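PDB 3N2S: FMN reductase (NADPH) from Bacillus subtilis, which uses NADPH to reduce FMN and also reduces nitroaromatic compounds, quinones and azo dyes. Local coordinates for residues 171-176 and 207-212; 200-205 and 218-223; 18-23 and 163-168; 77-82 and 159-164. All blocks are in the same frame, centred on the assembly; numbering follows the deposited sequence.

Contact 4 is the buried core of the set: two neighbouring strands of the central antiparallel sheet, joined by backbone hydrogen bonds and aromatic and aliphatic side chains. Contact 3 continues along strand 155-164, shares Val-163 and Gly-164 with contact 4, and turns from apolar packing to waters and an amide-on-ring stack as the strand runs out into a partly exposed loop. Contacts 1 and 2 both use helix 191-213 and have centres about 9 Å apart. Contact 1 lies at the surface and holds the lysine and arginine that reach FMN; contact 2 is more buried, combining an edge-to-face ring pair with a carboxylate bound at a helix start. Contacts 1, 2 and 4 also touch the second subunit.

Contact 1 of 4, residues 171-176 and 207-212; sequences GKKPRL and DYYRER. With FMN (flavin mononucleotide), chain E.
Tyr-208 carries most of this contact, reaching from helix 191-213 to the loop 171-176 with CG anti to the backbone N (chi1 175°). Pro-174 lies over one face of its ring, displaced toward the rim: a CH-pi contact with Pro-174 CD 3.9 Å from the Tyr-208 ring centroid. At the ring tip, Tyr-208 OH comes within 3.2 Å of Lys-172 O. The Lys-173 chain crosses the tyrosine at about a right angle, its CG 3.8 Å from Tyr-208 OH. A bend at chi3 (127°) then helps direct Lys-173 NZ to FMN O4', a 2.8 Å hydrogen bond. Arg-175, bent at chi2 (-61°), presents the end of its guanidinium to a single phosphate oxygen: FMN O1P, near the guanidinium plane, accepts hydrogen bonds from Arg-175 NH1 (2.9 Å) and Arg-175 NH2 (2.7 Å). An alanine in place of Tyr-208 would remove the ring under Pro-174 and would probably loosen the loop that carries Lys-173 and Arg-175. Backbone oxygens of Gln-35 and Ala-37 of the second subunit also bind the Arg-175 side chain, so the arrangement belongs to an FMN site at a dimer interface, as is typical of the nitroreductase family.

Contact 2 of 4, residues 200-205 and 218-223; sequences TYDKTI and EETWSD
The ring of Tyr-201 meets that of Trp-221 edge-to-face. Its CE2 edge comes down on the pyrrole part of the indole, with Tyr-201 CE2 only 3.4 Å from Trp-221 CG, and the planes are turned 59° apart. Both side chains leave with CG anti to the backbone N, and both CB atoms point toward the partner segment. Ile-205, one turn after Tyr-201, runs alongside Trp-221 and points the same way; its CG1 lies over a face of the tyrosine ring and 3.8 Å from Trp-221 CB. The polar atoms of the rings bond beyond the two segments: Tyr-201 OH binds Pro-174 O, and Trp-221 NE1 binds Tyr-42 O of the second subunit.

Beside the ring pair the carboxylate of Asp-202 faces the start of helix 221-229 and takes two bonds on its syn lone pairs. Ser-222 N reaches Asp-202 OD1 at 2.9 Å in a nearly straight line (171°), while Ser-222 OG donates to Asp-202 OD2 at 2.6 Å. A water donates to Asp-202 OD2 and is hydrogen-bonded to Thr-220 OG1, 2.9 Å away. The helix N-terminus and the Ser-222 N-H would probably favour the ionised acid. Thr-220 itself is the N-cap: OG1, in the crowded position between backbone N and carbonyl carbon, accepts from Asp-223 N at 3.2 Å. Together they form a helix N-terminus capped by its own threonine and bound by an acid from the neighbouring helix.

Contact 3 of 4, residues 18-23 and 163-168; sequences TDQLLT and VGHPAN
Three hydrogen bonds grip the oxygen of water 2, the best-held polar atom between the two segments. Water 2 donates to Thr-18 O (2.9 Å) and to Gln-20 O (2.7 Å), and accepts from His-165 N, so it ties one backbone N-H to two carbonyls of the loop. Thr-18 N bonds His-165 O directly at 2.9 Å, nearly along the C=O axis. Thr-18 OG1, in the crowded position between backbone N and carbonyl carbon, accepts from Gln-20 N, an ST turn.

Gln-20 then lays its extended side chain on the imidazole. Amide and ring planes are 6° apart, with Gln-20 OE1 over the ring centre and Gln-20 CD 3.4 Å from His-165 NE2. In the ring plane, water 3 is hydrogen-bonded to His-165 NE2 at 2.7 Å and donates to Leu-21 O, which helps fix the ring's rotation. Further in, Leu-22 CD1 abuts Val-163 CG1 at 3.8 Å, the two side chains crossing at about a right angle.

Leu-22 also packs on Ile-27 and Leu-30, so the loop lies between the end of strand 155-164 and helix 24-35, whose N-cap is Thr-23, while the backbones of Leu-22 and Val-163 both bond Gly-74 just ahead of strand 75-82.

Contact 4 of 4, residues 77-82 and 159-164; sequences FVFCAD and FGLAVG
Phe-159 holds CG in the crowded position between backbone N and carbonyl carbon (chi1 48°), which turns its ring toward the neighbouring strand, whereas Phe-79 sets CG beside its backbone N (chi1 -78°). The Phe-159 ring tip meets the stem of Phe-79, with Phe-159 CE1 3.5 Å from Phe-79 CB. The two rings are near parallel (23°) but slid apart, barely overlapping. Phe-79 also runs alongside Leu-161, with Phe-79 CE2 4.1 Å from Leu-161 CB. An alanine in place of Phe-79 would keep the CB contact but remove the ring beside Phe-159 and Leu-161, and would probably leave both more loosely packed.

The strands are the middle pair of the four-stranded antiparallel sheet of this alpha-beta-alpha sandwich, and helix 104-127 covers the face bearing Phe-77, Phe-79, Phe-159 and Leu-161. Phe-77 and Leu-161 form a hydrogen-bonded pair, Phe-77 N to Leu-161 O at 3.0 Å and Leu-161 N to Phe-77 O at 2.7 Å. The hydrogen bond from Phe-79 N to Phe-159 O (2.9 Å) runs nearly along the C=O axis. Between them Val-78 and Gly-160 form a non-hydrogen-bonded pair, and Gly-160 CA makes a CA-H...O contact of 3.1 Å with Phe-77 O. Val-163 CG2 meets the Phe-77 ring at its edge, 3.7 Å from Phe-77 CD2. The Phe-159 side chain lies about 4 Å from a bound FMN and packs on Ile-112 of the second subunit.

Contact 1 of 4, residues 171-176 and 207-212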
# COMPACT_ATOMS: atom_id res chain seq x y z
N GLY A 171 9.00 -9.08 -19.85
CA GLY A 171 8.41 -10.36 -19.48
C GLY A 171 8.10 -10.44 -18.01
O GLY A 171 8.64 -9.66 -17.21
N LYS A 172 7.24 -11.38 -17.64
CA LYS A 172 6.83 -11.58 -16.24
C LYS A 172 7.93 -12.19 -15.39
O LYS A 172 8.72 -12.99 -15.90
CB LYS A 172 5.57 -12.45 -16.16
CG LYS A 172 4.28 -11.73 -16.52
CD LYS A 172 3.14 -12.70 -16.86
CE LYS A 172 2.64 -13.50 -15.67
NZ LYS A 172 1.40 -14.26 -15.99
N LYS A 173 7.98 -11.81 -14.11
CA LYS A 173 8.94 -12.34 -13.14
C LYS A 173 8.20 -13.30 -12.22
O LYS A 173 7.18 -12.92 -11.65
CB LYS A 173 9.55 -11.18 -12.33
CG LYS A 173 10.80 -10.60 -12.94
CD LYS A 173 11.24 -9.45 -12.09
CE LYS A 173 12.66 -9.55 -11.65
NZ LYS A 173 13.03 -8.41 -10.81
N PRO A 174 8.68 -14.55 -12.03
CA PRO A 174 7.96 -15.48 -11.15
C PRO A 174 7.91 -15.00 -9.70
O PRO A 174 8.85 -14.39 -9.19
CB PRO A 174 8.77 -16.78 -11.25
CG PRO A 174 9.54 -16.66 -12.54
CD PRO A 174 9.88 -15.18 -12.61
N ARG A 175 6.78 -15.26 -9.06
CA ARG A 175 6.55 -14.90 -7.67
C ARG A 175 6.79 -16.11 -6.79
O ARG A 175 6.78 -17.25 -7.28
CB ARG A 175 5.09 -14.41 -7.50
CG ARG A 175 4.83 -13.05 -8.19
CD ARG A 175 5.71 -11.93 -7.62
NE ARG A 175 5.27 -10.60 -8.06
CZ ARG A 175 5.81 -9.94 -9.08
NH1 ARG A 175 6.77 -10.49 -9.81
NH2 ARG A 175 5.38 -8.72 -9.38
N LEU A 176 7.00 -15.87 -5.48
CA LEU A 176 7.18 -16.94 -4.50
C LEU A 176 6.09 -18.00 -4.62
O LEU A 176 4.93 -17.65 -4.93
CB LEU A 176 7.10 -16.36 -3.07
CG LEU A 176 8.37 -15.67 -2.52
CD1 LEU A 176 7.99 -14.68 -1.41
CD2 LEU A 176 9.38 -16.69 -1.97
N ASP A 207 16.90 -20.62 -12.91
CA ASP A 207 16.50 -21.08 -14.26
C ASP A 207 15.96 -19.92 -15.09
O ASP A 207 16.28 -19.81 -16.28
CB ASP A 207 15.43 -22.18 -14.20
CG ASP A 207 15.87 -23.57 -13.75
OD1 ASP A 207 14.98 -24.43 -13.55
OD2 ASP A 207 17.09 -23.78 -13.53
N TYR A 208 15.15 -19.05 -14.47
CA TYR A 208 14.59 -17.87 -15.13
C TYR A 208 15.70 -16.96 -15.67
O TYR A 208 15.64 -16.55 -16.84
CB TYR A 208 13.68 -17.09 -14.15
CG TYR A 208 13.16 -15.79 -14.71
CD1 TYR A 208 12.04 -15.76 -15.53
CD2 TYR A 208 13.82 -14.59 -14.46
CE1 TYR A 208 11.57 -14.56 -16.07
CE2 TYR A 208 13.37 -13.39 -15.00
CZ TYR A 208 12.24 -13.38 -15.79
OH TYR A 208 11.77 -12.19 -16.29
N TYR A 209 16.70 -16.62 -14.83
CA TYR A 209 17.82 -15.78 -15.28
C TYR A 209 18.66 -16.45 -16.36
O TYR A 209 19.06 -15.76 -17.30
CB TYR A 209 18.68 -15.28 -14.11
CG TYR A 209 17.96 -14.30 -13.22
CD1 TYR A 209 17.25 -13.23 -13.76
CD2 TYR A 209 18.00 -14.43 -11.84
CE1 TYR A 209 16.59 -12.32 -12.94
CE2 TYR A 209 17.36 -13.51 -11.01
CZ TYR A 209 16.62 -12.48 -11.56
OH TYR A 209 15.98 -11.56 -10.77
N ARG A 210 18.92 -17.76 -16.22
CA ARG A 210 19.67 -18.53 -17.21
C ARG A 210 18.98 -18.42 -18.57
O ARG A 210 19.61 -18.02 -19.54
CB ARG A 210 19.80 -20.00 -16.78
CG ARG A 210 21.09 -20.70 -17.23
CD ARG A 210 21.20 -22.14 -16.74
NE ARG A 210 20.97 -22.25 -15.29
CZ ARG A 210 19.88 -22.77 -14.74
NH1 ARG A 210 18.90 -23.23 -15.52
NH2 ARG A 210 19.74 -22.82 -13.43
N GLU A 211 17.64 -18.67 -18.60
CA GLU A 211 16.79 -18.60 -19.79
C GLU A 211 16.75 -17.19 -20.40
O GLU A 211 17.00 -17.04 -21.60
CB GLU A 211 15.36 -19.11 -19.47
CG GLU A 211 14.51 -19.44 -20.69
CD GLU A 211 13.24 -20.25 -20.45
OE1 GLU A 211 12.13 -19.71 -20.66
OE2 GLU A 211 13.36 -21.45 -20.09
N ARG A 212 16.47 -16.16 -19.56
CA ARG A 212 16.36 -14.74 -19.93
C ARG A 212 17.69 -14.14 -20.46
O ARG A 212 17.65 -13.36 -21.42
CB ARG A 212 15.81 -13.94 -18.72
CG ARG A 212 15.97 -12.42 -18.76
CD ARG A 212 16.46 -11.88 -17.42
NE ARG A 212 16.60 -10.43 -17.44
CZ ARG A 212 16.00 -9.60 -16.60
NH1 ARG A 212 15.22 -10.07 -15.62
NH2 ARG A 212 16.17 -8.29 -16.71
N1 FMN E . 11.98 -0.74 -10.26
C2 FMN E . 12.95 0.09 -10.73
O2 FMN E . 13.46 -0.10 -11.85
N3 FMN E . 13.37 1.15 -9.99
C4 FMN E . 12.91 1.53 -8.75
O4 FMN E . 13.33 2.51 -8.13
C4A FMN E . 11.83 0.67 -8.20
N5 FMN E . 11.27 0.98 -7.06
C5A FMN E . 10.15 0.22 -6.67
C6 FMN E . 9.46 0.63 -5.49
C7 FMN E . 8.29 -0.00 -5.10
C7M FMN E . 7.53 0.53 -3.90
C8 FMN E . 7.82 -1.17 -5.83
C8M FMN E . 6.61 -1.92 -5.40
C9 FMN E . 8.51 -1.61 -7.00
C9A FMN E . 9.68 -0.95 -7.43
N10 FMN E . 10.37 -1.27 -8.63
C10 FMN E . 11.39 -0.50 -9.09
C1' FMN E . 9.90 -2.41 -9.44
C2' FMN E . 10.35 -3.72 -8.78
O2' FMN E . 11.69 -3.86 -9.04
C3' FMN E . 9.59 -4.85 -9.46
O3' FMN E . 8.18 -4.65 -9.16
C4' FMN E . 10.10 -6.29 -9.01
O4' FMN E . 11.36 -6.52 -9.66
C5' FMN E . 9.13 -7.38 -9.56
O5' FMN E . 9.12 -7.24 -11.01
P FMN E . 7.75 -7.08 -11.85
O1P FMN E . 6.89 -8.30 -11.63
O2P FMN E . 8.33 -6.87 -13.23
O3P FMN E . 7.17 -5.75 -11.34

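Contact 2 of 4, residues 200-205 and 218-223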
# COMPACT_ATOMS: atom_id res chain seq x y z
N THR A 200 13.00 -24.58 -3.97
CA THR A 200 12.22 -24.65 -5.21
C THR A 200 12.23 -23.26 -5.88
O THR A 200 12.48 -23.18 -7.08
CB THR A 200 10.77 -25.10 -4.91
OG1 THR A 200 10.83 -26.39 -4.30
CG2 THR A 200 9.90 -25.17 -6.16
N TYR A 201 11.95 -22.20 -5.12
CA TYR A 201 11.94 -20.84 -5.65
C TYR A 201 13.30 -20.41 -6.16
O TYR A 201 13.37 -19.86 -7.25
CB TYR A 201 11.41 -19.83 -4.62
CG TYR A 201 11.11 -18.48 -5.22
CD1 TYR A 201 10.34 -18.36 -6.38
CD2 TYR A 201 11.53 -17.31 -4.60
CE1 TYR A 201 10.01 -17.10 -6.91
CE2 TYR A 201 11.19 -16.05 -5.10
CZ TYR A 201 10.44 -15.95 -6.26
OH TYR A 201 10.14 -14.71 -6.75
N ASP A 202 14.38 -20.70 -5.41
CA ASP A 202 15.73 -20.37 -5.85
C ASP A 202 16.09 -21.04 -7.19
O ASP A 202 16.74 -20.41 -8.03
CB ASP A 202 16.76 -20.72 -4.77
CG ASP A 202 16.94 -19.63 -3.72
OD1 ASP A 202 16.49 -18.49 -3.97
OD2 ASP A 202 17.60 -19.89 -2.71
N LYS A 203 15.64 -22.28 -7.39
CA LYS A 203 15.87 -23.00 -8.66
C LYS A 203 15.02 -22.34 -9.78
O LYS A 203 15.53 -22.14 -10.87
CB LYS A 203 15.50 -24.49 -8.49
CG LYS A 203 15.86 -25.33 -9.73
CD LYS A 203 15.30 -26.74 -9.63
CE LYS A 203 15.52 -27.53 -10.90
NZ LYS A 203 14.68 -27.04 -12.03
N THR A 204 13.75 -21.99 -9.49
CA THR A 204 12.86 -21.30 -10.46
C THR A 204 13.52 -19.98 -10.93
O THR A 204 13.53 -19.67 -12.12
CB THR A 204 11.48 -21.02 -9.84
OG1 THR A 204 10.83 -22.24 -9.53
CG2 THR A 204 10.58 -20.17 -10.76
N ILE A 205 14.06 -19.21 -9.98
CA ILE A 205 14.68 -17.92 -10.30
C ILE A 205 16.00 -18.07 -11.05
O ILE A 205 16.22 -17.35 -12.02
CB ILE A 205 14.75 -17.04 -9.02
CG1 ILE A 205 13.33 -16.69 -8.48
CG2 ILE A 205 15.56 -15.75 -9.25
CD1 ILE A 205 12.30 -16.14 -9.51
N GLU A 218 23.02 -16.55 -13.50
CA GLU A 218 22.41 -17.73 -12.87
C GLU A 218 22.11 -17.59 -11.37
O GLU A 218 21.89 -18.59 -10.68
CB GLU A 218 23.22 -19.01 -13.19
CG GLU A 218 24.68 -18.96 -12.77
CD GLU A 218 25.59 -19.99 -13.42
OE1 GLU A 218 25.10 -20.80 -14.23
OE2 GLU A 218 26.80 -19.97 -13.11
N GLU A 219 22.07 -16.35 -10.87
CA GLU A 219 21.82 -16.09 -9.45
C GLU A 219 20.45 -16.57 -8.97
O GLU A 219 19.48 -16.55 -9.73
CB GLU A 219 22.06 -14.61 -9.11
CG GLU A 219 21.15 -13.66 -9.87
CD GLU A 219 21.29 -12.19 -9.56
OE1 GLU A 219 20.91 -11.38 -10.44
OE2 GLU A 219 21.76 -11.83 -8.46
N THR A 220 20.39 -17.01 -7.73
CA THR A 220 19.16 -17.47 -7.08
C THR A 220 18.47 -16.21 -6.48
O THR A 220 19.10 -15.15 -6.37
CB THR A 220 19.48 -18.45 -5.96
OG1 THR A 220 20.23 -17.78 -4.96
CG2 THR A 220 20.21 -19.73 -6.46
N TRP A 221 17.21 -16.34 -6.07
CA TRP A 221 16.48 -15.24 -5.46
C TRP A 221 17.11 -14.84 -4.13
O TRP A 221 17.35 -13.67 -3.90
CB TRP A 221 15.01 -15.62 -5.25
CG TRP A 221 14.18 -14.50 -4.73
CD1 TRP A 221 13.74 -13.41 -5.43
CD2 TRP A 221 13.65 -14.37 -3.40
NE1 TRP A 221 12.95 -12.62 -4.62
CE2 TRP A 221 12.88 -13.18 -3.37
CE3 TRP A 221 13.71 -15.17 -2.25
CZ2 TRP A 221 12.20 -12.76 -2.23
CZ3 TRP A 221 13.04 -14.75 -1.11
CH2 TRP A 221 12.27 -13.57 -1.11
N SER A 222 17.36 -15.83 -3.25
CA SER A 222 17.93 -15.58 -1.92
C SER A 222 19.30 -14.87 -2.00
O SER A 222 19.52 -13.94 -1.25
CB SER A 222 17.99 -16.87 -1.11
OG SER A 222 18.82 -17.81 -1.76
N ASP A 223 20.15 -15.22 -2.97
CA ASP A 223 21.42 -14.52 -3.15
C ASP A 223 21.21 -13.09 -3.67
O ASP A 223 21.85 -12.18 -3.17
CB ASP A 223 22.37 -15.29 -4.08
CG ASP A 223 23.05 -16.48 -3.41
OD1 ASP A 223 22.97 -16.60 -2.16
OD2 ASP A 223 23.68 -17.27 -4.13
O HOH W 1 20.65 -19.92 -3.04

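Contact 3 of 4, residues 18-23 and 163-168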
# COMPACT_ATOMS: atom_id res chain seq x y z
N THR A 18 7.56 4.95 -24.94
CA THR A 18 7.64 5.85 -26.11
C THR A 18 7.58 7.29 -25.56
O THR A 18 7.27 7.46 -24.38
CB THR A 18 6.46 5.64 -27.06
OG1 THR A 18 5.27 6.16 -26.46
CG2 THR A 18 6.29 4.17 -27.49
N ASP A 19 7.80 8.30 -26.42
CA ASP A 19 7.74 9.70 -26.00
C ASP A 19 6.30 10.25 -25.93
O ASP A 19 6.11 11.42 -25.61
CB ASP A 19 8.63 10.58 -26.91
CG ASP A 19 8.32 10.53 -28.40
OD1 ASP A 19 7.38 9.80 -28.80
OD2 ASP A 19 9.04 11.19 -29.18
N GLN A 20 5.28 9.40 -26.23
CA GLN A 20 3.87 9.82 -26.24
C GLN A 20 3.38 10.14 -24.82
O GLN A 20 3.32 9.24 -23.98
CB GLN A 20 2.98 8.76 -26.89
CG GLN A 20 1.55 9.26 -27.14
CD GLN A 20 0.63 8.20 -27.73
OE1 GLN A 20 1.06 7.11 -28.12
NE2 GLN A 20 -0.66 8.50 -27.77
N LEU A 21 3.03 11.41 -24.58
CA LEU A 21 2.57 11.83 -23.26
C LEU A 21 1.15 11.34 -22.99
O LEU A 21 0.37 11.11 -23.92
CB LEU A 21 2.66 13.36 -23.07
CG LEU A 21 4.03 14.05 -23.31
CD1 LEU A 21 3.89 15.54 -23.36
CD2 LEU A 21 5.06 13.66 -22.24
N LEU A 22 0.81 11.17 -21.70
CA LEU A 22 -0.54 10.82 -21.30
C LEU A 22 -1.41 12.04 -21.57
O LEU A 22 -0.94 13.17 -21.40
CB LEU A 22 -0.62 10.48 -19.80
CG LEU A 22 0.20 9.27 -19.31
CD1 LEU A 22 -0.28 8.85 -17.92
CD2 LEU A 22 0.09 8.06 -20.27
N THR A 23 -2.66 11.81 -21.97
CA THR A 23 -3.60 12.91 -22.20
C THR A 23 -4.14 13.39 -20.84
O THR A 23 -4.01 12.67 -19.84
CB THR A 23 -4.73 12.46 -23.13
OG1 THR A 23 -5.54 11.50 -22.46
CG2 THR A 23 -4.21 11.88 -24.45
N VAL A 163 4.46 6.13 -15.77
CA VAL A 163 3.35 5.58 -16.56
C VAL A 163 3.56 6.01 -18.02
O VAL A 163 3.93 7.15 -18.26
CB VAL A 163 1.96 6.06 -16.04
CG1 VAL A 163 0.83 5.36 -16.80
CG2 VAL A 163 1.80 5.85 -14.52
N GLY A 164 3.33 5.11 -18.96
CA GLY A 164 3.46 5.45 -20.37
C GLY A 164 3.09 4.34 -21.32
O GLY A 164 2.65 3.26 -20.90
N HIS A 165 3.27 4.60 -22.62
CA HIS A 165 3.01 3.66 -23.70
C HIS A 165 4.25 2.80 -23.81
O HIS A 165 5.33 3.35 -24.01
CB HIS A 165 2.74 4.42 -25.03
CG HIS A 165 1.47 5.21 -25.00
ND1 HIS A 165 0.26 4.62 -25.33
CD2 HIS A 165 1.24 6.49 -24.62
CE1 HIS A 165 -0.65 5.57 -25.17
NE2 HIS A 165 -0.11 6.71 -24.75
N PRO A 166 4.17 1.48 -23.58
CA PRO A 166 5.40 0.68 -23.63
C PRO A 166 6.07 0.63 -25.01
O PRO A 166 5.37 0.51 -26.01
CB PRO A 166 4.94 -0.71 -23.17
CG PRO A 166 3.58 -0.49 -22.52
CD PRO A 166 3.00 0.64 -23.28
N ALA A 167 7.40 0.75 -25.04
CA ALA A 167 8.23 0.65 -26.25
C ALA A 167 8.76 -0.81 -26.35
O ALA A 167 9.15 -1.27 -27.42
CB ALA A 167 9.38 1.63 -26.19
N ASN A 168 8.77 -1.52 -25.21
CA ASN A 168 9.20 -2.92 -25.05
C ASN A 168 8.32 -3.50 -23.94
O ASN A 168 8.19 -2.87 -22.89
CB ASN A 168 10.69 -2.97 -24.68
CG ASN A 168 11.31 -4.35 -24.60
OD1 ASN A 168 10.86 -5.24 -23.86
ND2 ASN A 168 12.40 -4.53 -25.33
O HOH W 2 4.70 7.12 -23.02
O HOH W 3 -1.37 9.02 -24.33

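Contact 4 of 4, residues 77-82 and 159-164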
# COMPACT_ATOMS: atom_id res chain seq x y z
N PHE A 77 4.30 10.31 -11.73
CA PHE A 77 3.53 10.60 -10.53
C PHE A 77 4.38 10.34 -9.29
O PHE A 77 5.08 9.34 -9.23
CB PHE A 77 2.26 9.73 -10.46
CG PHE A 77 1.27 9.90 -11.59
CD1 PHE A 77 0.19 10.77 -11.46
CD2 PHE A 77 1.36 9.12 -12.74
CE1 PHE A 77 -0.77 10.88 -12.48
CE2 PHE A 77 0.42 9.25 -13.77
CZ PHE A 77 -0.64 10.13 -13.63
N VAL A 78 4.29 11.23 -8.28
CA VAL A 78 4.99 11.00 -7.02
C VAL A 78 3.93 10.84 -5.93
O VAL A 78 3.15 11.77 -5.69
CB VAL A 78 6.10 12.04 -6.64
CG1 VAL A 78 6.72 11.70 -5.28
CG2 VAL A 78 7.17 12.10 -7.73
N PHE A 79 3.91 9.65 -5.28
CA PHE A 79 2.96 9.38 -4.21
C PHE A 79 3.56 9.79 -2.90
O PHE A 79 4.68 9.37 -2.58
CB PHE A 79 2.52 7.89 -4.19
CG PHE A 79 1.49 7.61 -5.26
CD1 PHE A 79 0.14 7.56 -4.95
CD2 PHE A 79 1.87 7.46 -6.59
CE1 PHE A 79 -0.82 7.35 -5.94
CE2 PHE A 79 0.92 7.23 -7.59
CZ PHE A 79 -0.43 7.18 -7.26
N CYS A 80 2.81 10.59 -2.13
CA CYS A 80 3.26 11.07 -0.82
C CYS A 80 2.33 10.68 0.28
O CYS A 80 1.12 10.79 0.09
CB CYS A 80 3.40 12.60 -0.82
SG CYS A 80 4.40 13.28 -2.15
N ALA A 81 2.89 10.38 1.47
CA ALA A 81 2.11 10.26 2.70
C ALA A 81 1.80 11.73 3.00
O ALA A 81 2.68 12.59 2.84
CB ALA A 81 2.96 9.65 3.82
N ASP A 82 0.54 12.06 3.31
CA ASP A 82 0.14 13.45 3.54
C ASP A 82 -0.74 13.60 4.77
O ASP A 82 -1.89 13.19 4.76
CB ASP A 82 -0.57 14.05 2.28
CG ASP A 82 -0.87 15.54 2.31
OD1 ASP A 82 -1.03 16.10 3.41
OD2 ASP A 82 -1.07 16.13 1.23
N PHE A 159 7.38 7.09 -3.17
CA PHE A 159 7.85 6.48 -4.43
C PHE A 159 7.21 7.22 -5.58
O PHE A 159 6.15 7.84 -5.41
CB PHE A 159 7.47 4.98 -4.53
CG PHE A 159 6.02 4.69 -4.19
CD1 PHE A 159 5.02 4.83 -5.15
CD2 PHE A 159 5.65 4.30 -2.90
CE1 PHE A 159 3.69 4.62 -4.82
CE2 PHE A 159 4.31 4.08 -2.57
CZ PHE A 159 3.34 4.24 -3.53
N GLY A 160 7.85 7.13 -6.74
CA GLY A 160 7.29 7.63 -7.97
C GLY A 160 6.59 6.48 -8.68
O GLY A 160 6.73 5.30 -8.29
N LEU A 161 5.81 6.81 -9.70
CA LEU A 161 5.15 5.85 -10.56
C LEU A 161 5.26 6.39 -11.97
O LEU A 161 4.67 7.42 -12.28
CB LEU A 161 3.66 5.61 -10.18
CG LEU A 161 2.97 4.45 -10.91
CD1 LEU A 161 3.57 3.07 -10.45
CD2 LEU A 161 1.45 4.49 -10.71
N ALA A 162 6.11 5.75 -12.79
CA ALA A 162 6.32 6.09 -14.18
C ALA A 162 5.20 5.38 -14.95
O ALA A 162 4.95 4.20 -14.71
CB ALA A 162 7.68 5.60 -14.66
N VAL A 163 4.46 6.13 -15.77
CA VAL A 163 3.35 5.58 -16.56
C VAL A 163 3.56 6.01 -18.02
O VAL A 163 3.93 7.15 -18.26
CB VAL A 163 1.96 6.06 -16.04
CG1 VAL A 163 0.83 5.36 -16.80
CG2 VAL A 163 1.80 5.85 -14.52
N GLY A 164 3.33 5.11 -18.96
CA GLY A 164 3.46 5.45 -20.37
C GLY A 164 3.09 4.34 -21.32
O GLY A 164 2.65 3.26 -20.90